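Local coordinates for protein Ta0487 (Thermoplasma acidophilum, PDB 3KBQ), which is of unknown function but, as a CinA-family member, carries here a probable molybdopterin-binding domain, at residues N5-L16 against Y37-D47. Sequence-based numbering, arbitrary orientation.
Sequences NASVITVGNEIL and YQVRRGFVVMD
With CG beside the backbone N (chi1 -85°), Asn5 lays its amide alongside that of Gln38, whose CG runs anti to its own N. Strands 5-11 and 38-45 are parallel neighbours joined by the helix 23-34 crossover, the beta-alpha-beta unit that begins this MoCF-type domain. Asn5 ND2 donates to an in-plane lone pair of Gln38 OE1 at 3.0 Å, the amide planes 20° apart, while OD1 meets the edge of the Arg40 guanidinium, which salt-bridges Glu51 of the second subunit. Replacement by alanine would probably leave Gln38 OE1 without this donor and its amide freer to turn.

Arg40 N donates to Ala6 O, but Val8 N bonds Arg41 O: strand 38-45 carries one extra residue, and buried Arg41 N finds no partner. A regular run follows, Phe43 N to Val8 O, Thr10 N to Phe43 O, Val45 N to Thr10 O. Val8 CG2 meets Val39 CG1 at 3.8 Å under helix 23-34; on the other face Ile9 CG1 packs against Phe43 CD2, and small Ser7 fits its CB in plane at the Phe43 ring edge. Thr10 OG1 bonds Asn22 and water 1, which donates to Phe43 O.

Gly12 sits at the N-cap position of helix 13-16, where a CB would strike Val11 O and Glu14 OE2. Asn13 and Asp47 grip each other twice: Asp47 N donates to Asn13 OD1 at 3.0 Å, and Asn13 N reaches Asp47 OD2 from above the carboxylate plane at 3.2 Å.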
ATOM      1  N   ASN B   5       0.318 -14.084  10.036  1.00 28.93           N
ATOM      2  CA  ASN B   5       0.401 -12.746   9.458  1.00 27.48           C
ATOM      3  C   ASN B   5       0.844 -12.835   8.005  1.00 26.15           C
ATOM      4  O   ASN B   5       1.808 -13.532   7.686  1.00 25.36           O
ATOM      5  CB  ASN B   5       1.391 -11.870  10.247  1.00 28.32           C
ATOM      6  CG  ASN B   5       0.751 -11.183  11.504  1.00 34.18           C
ATOM      7  OD1 ASN B   5       1.466 -10.643  12.366  1.00 37.75           O
ATOM      8  ND2 ASN B   5      -0.582 -11.191  11.588  1.00 32.61           N
ATOM      9  N   ALA B   6       0.144 -12.124   7.137  1.00 24.38           N
ATOM     10  CA  ALA B   6       0.555 -11.979   5.732  1.00 24.54           C
ATOM     11  C   ALA B   6       0.626 -10.523   5.381  1.00 23.59           C
ATOM     12  O   ALA B   6      -0.073  -9.710   5.999  1.00 23.44           O
ATOM     13  CB  ALA B   6      -0.422 -12.685   4.736  1.00 24.07           C
ATOM     14  N   SER B   7       1.491 -10.196   4.420  1.00 22.06           N
ATOM     15  CA  SER B   7       1.499  -8.849   3.839  1.00 23.43           C
ATOM     16  C   SER B   7       1.374  -8.903   2.338  1.00 22.75           C
ATOM     17  O   SER B   7       1.727  -9.906   1.709  1.00 23.03           O
ATOM     18  CB  SER B   7       2.769  -8.082   4.216  1.00 24.58           C
ATOM     19  OG  SER B   7       2.607  -7.664   5.561  1.00 30.60           O
ATOM     20  N   VAL B   8       0.889  -7.807   1.770  1.00 23.07           N
ATOM     21  CA  VAL B   8       0.653  -7.690   0.349  1.00 22.12           C
ATOM     22  C   VAL B   8       1.497  -6.534  -0.197  1.00 22.57           C
ATOM     23  O   VAL B   8       1.557  -5.457   0.364  1.00 21.54           O
ATOM     24  CB  VAL B   8      -0.844  -7.484   0.074  1.00 22.24           C
ATOM     25  CG1 VAL B   8      -1.169  -7.449  -1.432  1.00 19.57           C
ATOM     26  CG2 VAL B   8      -1.641  -8.599   0.789  1.00 23.06           C
ATOM     27  N   ILE B   9       2.114  -6.770  -1.343  1.00 21.79           N
ATOM     28  CA  ILE B   9       2.896  -5.755  -2.004  1.00 21.22           C
ATOM     29  C   ILE B   9       2.350  -5.628  -3.425  1.00 21.89           C
ATOM     30  O   ILE B   9       2.028  -6.629  -4.081  1.00 21.99           O
ATOM     31  CB  ILE B   9       4.395  -6.135  -2.071  1.00 21.66           C
ATOM     32  CG1 ILE B   9       5.022  -6.218  -0.655  1.00 21.28           C
ATOM     33  CG2 ILE B   9       5.162  -5.072  -2.980  1.00 18.94           C
ATOM     34  CD1 ILE B   9       6.397  -6.981  -0.675  1.00 19.24           C
ATOM     35  N   THR B  10       2.213  -4.392  -3.886  1.00 20.72           N
ATOM     36  CA  THR B  10       1.786  -4.124  -5.236  1.00 22.53           C
ATOM     37  C   THR B  10       2.899  -3.235  -5.817  1.00 22.07           C
ATOM     38  O   THR B  10       3.259  -2.201  -5.237  1.00 22.84           O
ATOM     39  CB  THR B  10       0.450  -3.322  -5.285  1.00 22.47           C
ATOM     40  OG1 THR B  10      -0.579  -4.072  -4.621  1.00 24.57           O
ATOM     41  CG2 THR B  10      -0.004  -3.066  -6.760  1.00 23.01           C
ATOM     42  N   VAL B  11       3.430  -3.633  -6.962  1.00 22.02           N
ATOM     43  CA  VAL B  11       4.470  -2.832  -7.646  1.00 21.42           C
ATOM     44  C   VAL B  11       3.908  -2.227  -8.956  1.00 23.21           C
ATOM     45  O   VAL B  11       3.387  -2.958  -9.790  1.00 23.22           O
ATOM     46  CB  VAL B  11       5.687  -3.739  -7.987  1.00 21.10           C
ATOM     47  CG1 VAL B  11       6.804  -2.933  -8.660  1.00 21.68           C
ATOM     48  CG2 VAL B  11       6.195  -4.498  -6.691  1.00 20.22           C
ATOM     49  N   GLY B  12       4.005  -0.917  -9.147  1.00 23.27           N
ATOM     50  CA  GLY B  12       3.485  -0.316 -10.363  1.00 24.18           C
ATOM     51  C   GLY B  12       3.179   1.165 -10.177  1.00 24.55           C
ATOM     52  O   GLY B  12       2.300   1.551  -9.393  1.00 22.72           O
ATOM     53  N   ASN B  13       3.928   1.994 -10.890  1.00 25.19           N
ATOM     54  CA  ASN B  13       3.709   3.436 -10.893  1.00 26.52           C
ATOM     55  C   ASN B  13       2.274   3.841 -11.198  1.00 26.38           C
ATOM     56  O   ASN B  13       1.795   4.834 -10.662  1.00 26.28           O
ATOM     57  CB  ASN B  13       4.628   4.109 -11.941  1.00 26.38           C
ATOM     58  CG  ASN B  13       6.110   3.977 -11.593  1.00 32.05           C
ATOM     59  OD1 ASN B  13       6.481   3.402 -10.572  1.00 34.88           O
ATOM     60  ND2 ASN B  13       6.965   4.495 -12.463  1.00 34.64           N
ATOM     61  N   GLU B  14       1.597   3.097 -12.072  1.00 26.61           N
ATOM     62  CA  GLU B  14       0.250   3.496 -12.469  1.00 28.22           C
ATOM     63  C   GLU B  14      -0.755   3.387 -11.300  1.00 27.59           C
ATOM     64  O   GLU B  14      -1.714   4.145 -11.245  1.00 27.49           O
ATOM     65  CB  GLU B  14      -0.236   2.716 -13.712  1.00 29.14           C
ATOM     66  CG  GLU B  14      -0.513   1.218 -13.437  1.00 31.84           C
ATOM     67  CD  GLU B  14       0.749   0.386 -13.140  1.00 36.70           C
ATOM     68  OE1 GLU B  14       1.886   0.854 -13.445  1.00 38.41           O
ATOM     69  OE2 GLU B  14       0.587  -0.727 -12.569  1.00 36.30           O
ATOM     70  N   ILE B  15      -0.519   2.434 -10.391  1.00 26.87           N
ATOM     71  CA  ILE B  15      -1.329   2.303  -9.181  1.00 26.52           C
ATOM     72  C   ILE B  15      -1.063   3.505  -8.306  1.00 27.02           C
ATOM     73  O   ILE B  15      -2.003   4.094  -7.809  1.00 26.77           O
ATOM     74  CB  ILE B  15      -1.048   0.977  -8.377  1.00 26.56           C
ATOM     75  CG1 ILE B  15      -1.278  -0.259  -9.264  1.00 30.05           C
ATOM     76  CG2 ILE B  15      -1.901   0.878  -7.103  1.00 28.60           C
ATOM     77  CD1 ILE B  15      -2.597  -0.267  -9.989  1.00 35.08           C
ATOM     78  N   LEU B  16       0.215   3.836  -8.071  1.00 25.10           N
ATOM     79  CA  LEU B  16       0.535   5.005  -7.183  1.00 25.09           C
ATOM     80  C   LEU B  16      -0.077   6.264  -7.731  1.00 25.11           C
ATOM     81  O   LEU B  16      -0.606   7.117  -6.987  1.00 25.28           O
ATOM     82  CB  LEU B  16       2.034   5.225  -7.104  1.00 24.35           C
ATOM     83  CG  LEU B  16       2.673   4.172  -6.209  1.00 26.34           C
ATOM     84  CD1 LEU B  16       4.169   4.226  -6.365  1.00 25.82           C
ATOM     85  CD2 LEU B  16       2.277   4.377  -4.713  1.00 24.04           C
ATOM     86  N   TYR B  37      -5.540 -16.151   7.208  1.00 24.00           N
ATOM     87  CA  TYR B  37      -4.471 -15.208   7.567  1.00 24.73           C
ATOM     88  C   TYR B  37      -4.963 -13.878   8.051  1.00 24.76           C
ATOM     89  O   TYR B  37      -6.034 -13.397   7.635  1.00 27.22           O
ATOM     90  CB  TYR B  37      -3.551 -14.939   6.378  1.00 25.22           C
ATOM     91  CG  TYR B  37      -2.722 -16.106   6.015  1.00 27.79           C
ATOM     92  CD1 TYR B  37      -1.431 -16.219   6.516  1.00 29.98           C
ATOM     93  CD2 TYR B  37      -3.215 -17.114   5.165  1.00 28.76           C
ATOM     94  CE1 TYR B  37      -0.672 -17.260   6.199  1.00 28.25           C
ATOM     95  CE2 TYR B  37      -2.441 -18.192   4.849  1.00 27.22           C
ATOM     96  CZ  TYR B  37      -1.167 -18.249   5.376  1.00 28.35           C
ATOM     97  OH  TYR B  37      -0.340 -19.282   5.091  1.00 31.33           O
ATOM     98  N   GLN B  38      -4.181 -13.246   8.900  1.00 24.03           N
ATOM     99  CA  GLN B  38      -4.365 -11.836   9.178  1.00 24.60           C
ATOM    100  C   GLN B  38      -3.528 -10.974   8.214  1.00 24.81           C
ATOM    101  O   GLN B  38      -2.280 -11.031   8.206  1.00 24.45           O
ATOM    102  CB  GLN B  38      -4.040 -11.485  10.654  1.00 26.80           C
ATOM    103  CG  GLN B  38      -4.057  -9.932  10.852  1.00 29.28           C
ATOM    104  CD  GLN B  38      -3.908  -9.496  12.284  1.00 39.61           C
ATOM    105  OE1 GLN B  38      -2.803  -9.564  12.864  1.00 41.70           O
ATOM    106  NE2 GLN B  38      -5.003  -8.990  12.864  1.00 38.04           N
ATOM    107  N   VAL B  39      -4.194 -10.181   7.375  1.00 24.54           N
ATOM    108  CA  VAL B  39      -3.429  -9.360   6.450  1.00 24.38           C
ATOM    109  C   VAL B  39      -2.986  -8.091   7.206  1.00 24.91           C
ATOM    110  O   VAL B  39      -3.774  -7.234   7.593  1.00 23.07           O
ATOM    111  CB  VAL B  39      -4.220  -9.007   5.179  1.00 25.53           C
ATOM    112  CG1 VAL B  39      -3.344  -8.168   4.200  1.00 22.44           C
ATOM    113  CG2 VAL B  39      -4.742 -10.296   4.530  1.00 21.82           C
ATOM    114  N   ARG B  40      -1.693  -7.987   7.417  1.00 24.77           N
ATOM    115  CA  ARG B  40      -1.207  -7.000   8.377  1.00 25.72           C
ATOM    116  C   ARG B  40      -0.912  -5.630   7.750  1.00 25.54           C
ATOM    117  O   ARG B  40      -1.322  -4.595   8.321  1.00 25.98           O
ATOM    118  CB  ARG B  40       0.007  -7.540   9.112  1.00 25.13           C
ATOM    119  CG  ARG B  40       0.401  -6.560  10.176  1.00 32.62           C
ATOM    120  CD  ARG B  40       1.354  -7.108  11.158  1.00 33.98           C
ATOM    121  NE  ARG B  40       2.033  -6.021  11.877  1.00 35.10           N
ATOM    122  CZ  ARG B  40       3.042  -6.242  12.715  1.00 36.52           C
ATOM    123  NH1 ARG B  40       3.494  -7.508  12.908  1.00 33.75           N
ATOM    124  NH2 ARG B  40       3.605  -5.225  13.346  1.00 35.45           N
ATOM    125  N   ARG B  41      -0.163  -5.605   6.635  1.00 23.83           N
ATOM    126  CA  ARG B  41       0.206  -4.344   5.971  1.00 23.52           C
ATOM    127  C   ARG B  41       0.140  -4.556   4.486  1.00 23.95           C
ATOM    128  O   ARG B  41       0.409  -5.688   4.005  1.00 24.13           O
ATOM    129  CB  ARG B  41       1.637  -3.908   6.329  1.00 23.63           C
ATOM    130  CG  ARG B  41       1.803  -3.485   7.788  1.00 25.50           C
ATOM    131  CD  ARG B  41       3.200  -2.977   8.003  1.00 25.36           C
ATOM    132  NE  ARG B  41       3.396  -2.696   9.406  1.00 24.64           N
ATOM    133  CZ  ARG B  41       4.571  -2.359   9.932  1.00 27.21           C
ATOM    134  NH1 ARG B  41       5.637  -2.224   9.136  1.00 22.00           N
ATOM    135  NH2 ARG B  41       4.667  -2.131  11.242  1.00 25.64           N
ATOM    136  N   GLY B  42      -0.165  -3.471   3.759  1.00 22.71           N
ATOM    137  CA  GLY B  42      -0.159  -3.446   2.278  1.00 21.30           C
ATOM    138  C   GLY B  42       0.858  -2.381   1.876  1.00 21.96           C
ATOM    139  O   GLY B  42       1.011  -1.341   2.566  1.00 21.37           O
ATOM    140  N   PHE B  43       1.624  -2.653   0.830  1.00 21.09           N
ATOM    141  CA  PHE B  43       2.644  -1.713   0.360  1.00 22.61           C
ATOM    142  C   PHE B  43       2.401  -1.497  -1.122  1.00 22.53           C
ATOM    143  O   PHE B  43       2.103  -2.452  -1.858  1.00 23.41           O
ATOM    144  CB  PHE B  43       4.043  -2.320   0.513  1.00 22.44           C
ATOM    145  CG  PHE B  43       4.372  -2.738   1.900  1.00 24.16           C
ATOM    146  CD1 PHE B  43       5.044  -1.879   2.732  1.00 25.96           C
ATOM    147  CD2 PHE B  43       4.001  -4.027   2.365  1.00 23.05           C
ATOM    148  CE1 PHE B  43       5.365  -2.281   4.062  1.00 28.66           C
ATOM    149  CE2 PHE B  43       4.300  -4.438   3.628  1.00 25.14           C
ATOM    150  CZ  PHE B  43       4.995  -3.556   4.510  1.00 27.41           C
ATOM    151  N   VAL B  44       2.504  -0.259  -1.555  1.00 22.00           N
ATOM    152  CA  VAL B  44       2.489   0.034  -2.983  1.00 22.15           C
ATOM    153  C   VAL B  44       3.763   0.793  -3.266  1.00 22.07           C
ATOM    154  O   VAL B  44       4.064   1.820  -2.649  1.00 21.99           O
ATOM    155  CB  VAL B  44       1.258   0.844  -3.424  1.00 21.87           C
ATOM    156  CG1 VAL B  44       1.220   0.923  -4.961  1.00 21.07           C
ATOM    157  CG2 VAL B  44      -0.045   0.191  -2.873  1.00 22.41           C
ATOM    158  N   VAL B  45       4.512   0.283  -4.229  1.00 22.85           N
ATOM    159  CA  VAL B  45       5.767   0.887  -4.558  1.00 22.48           C
ATOM    160  C   VAL B  45       5.946   1.045  -6.074  1.00 22.84           C
ATOM    161  O   VAL B  45       5.303   0.371  -6.862  1.00 23.76           O
ATOM    162  CB  VAL B  45       6.960   0.103  -3.983  1.00 22.25           C
ATOM    163  CG1 VAL B  45       6.938   0.158  -2.407  1.00 20.86           C
ATOM    164  CG2 VAL B  45       7.034  -1.352  -4.573  1.00 21.83           C
ATOM    165  N   MET B  46       6.860   1.934  -6.434  1.00 22.62           N
ATOM    166  CA  MET B  46       7.225   2.212  -7.832  1.00 24.10           C
ATOM    167  C   MET B  46       8.045   1.081  -8.412  1.00 24.75           C
ATOM    168  O   MET B  46       8.650   0.267  -7.665  1.00 23.85           O
ATOM    169  CB  MET B  46       8.106   3.498  -7.889  1.00 22.37           C
ATOM    170  CG  MET B  46       7.309   4.818  -7.565  1.00 23.89           C
ATOM    171  SD  MET B  46       8.302   6.387  -7.644  1.00 23.05           S
ATOM    172  CE  MET B  46       9.530   5.965  -6.540  1.00 24.58           C
ATOM    173  N   ASP B  47       8.110   1.080  -9.750  1.00 25.25           N
ATOM    174  CA  ASP B  47       9.014   0.220 -10.476  1.00 26.65           C
ATOM    175  C   ASP B  47      10.435   0.668 -10.246  1.00 26.28           C
ATOM    176  O   ASP B  47      11.031   1.311 -11.098  1.00 25.18           O
ATOM    177  CB  ASP B  47       8.650   0.229 -11.971  1.00 26.06           C
ATOM    178  CG  ASP B  47       7.227  -0.278 -12.179  1.00 30.05           C
ATOM    179  OD1 ASP B  47       7.041  -1.504 -11.936  1.00 33.41           O
ATOM    180  OD2 ASP B  47       6.302   0.531 -12.473  1.00 31.50           O
TER
HETATM  181  O   HOH W   1      -0.339  -3.747  -1.984  1.00 25.53           O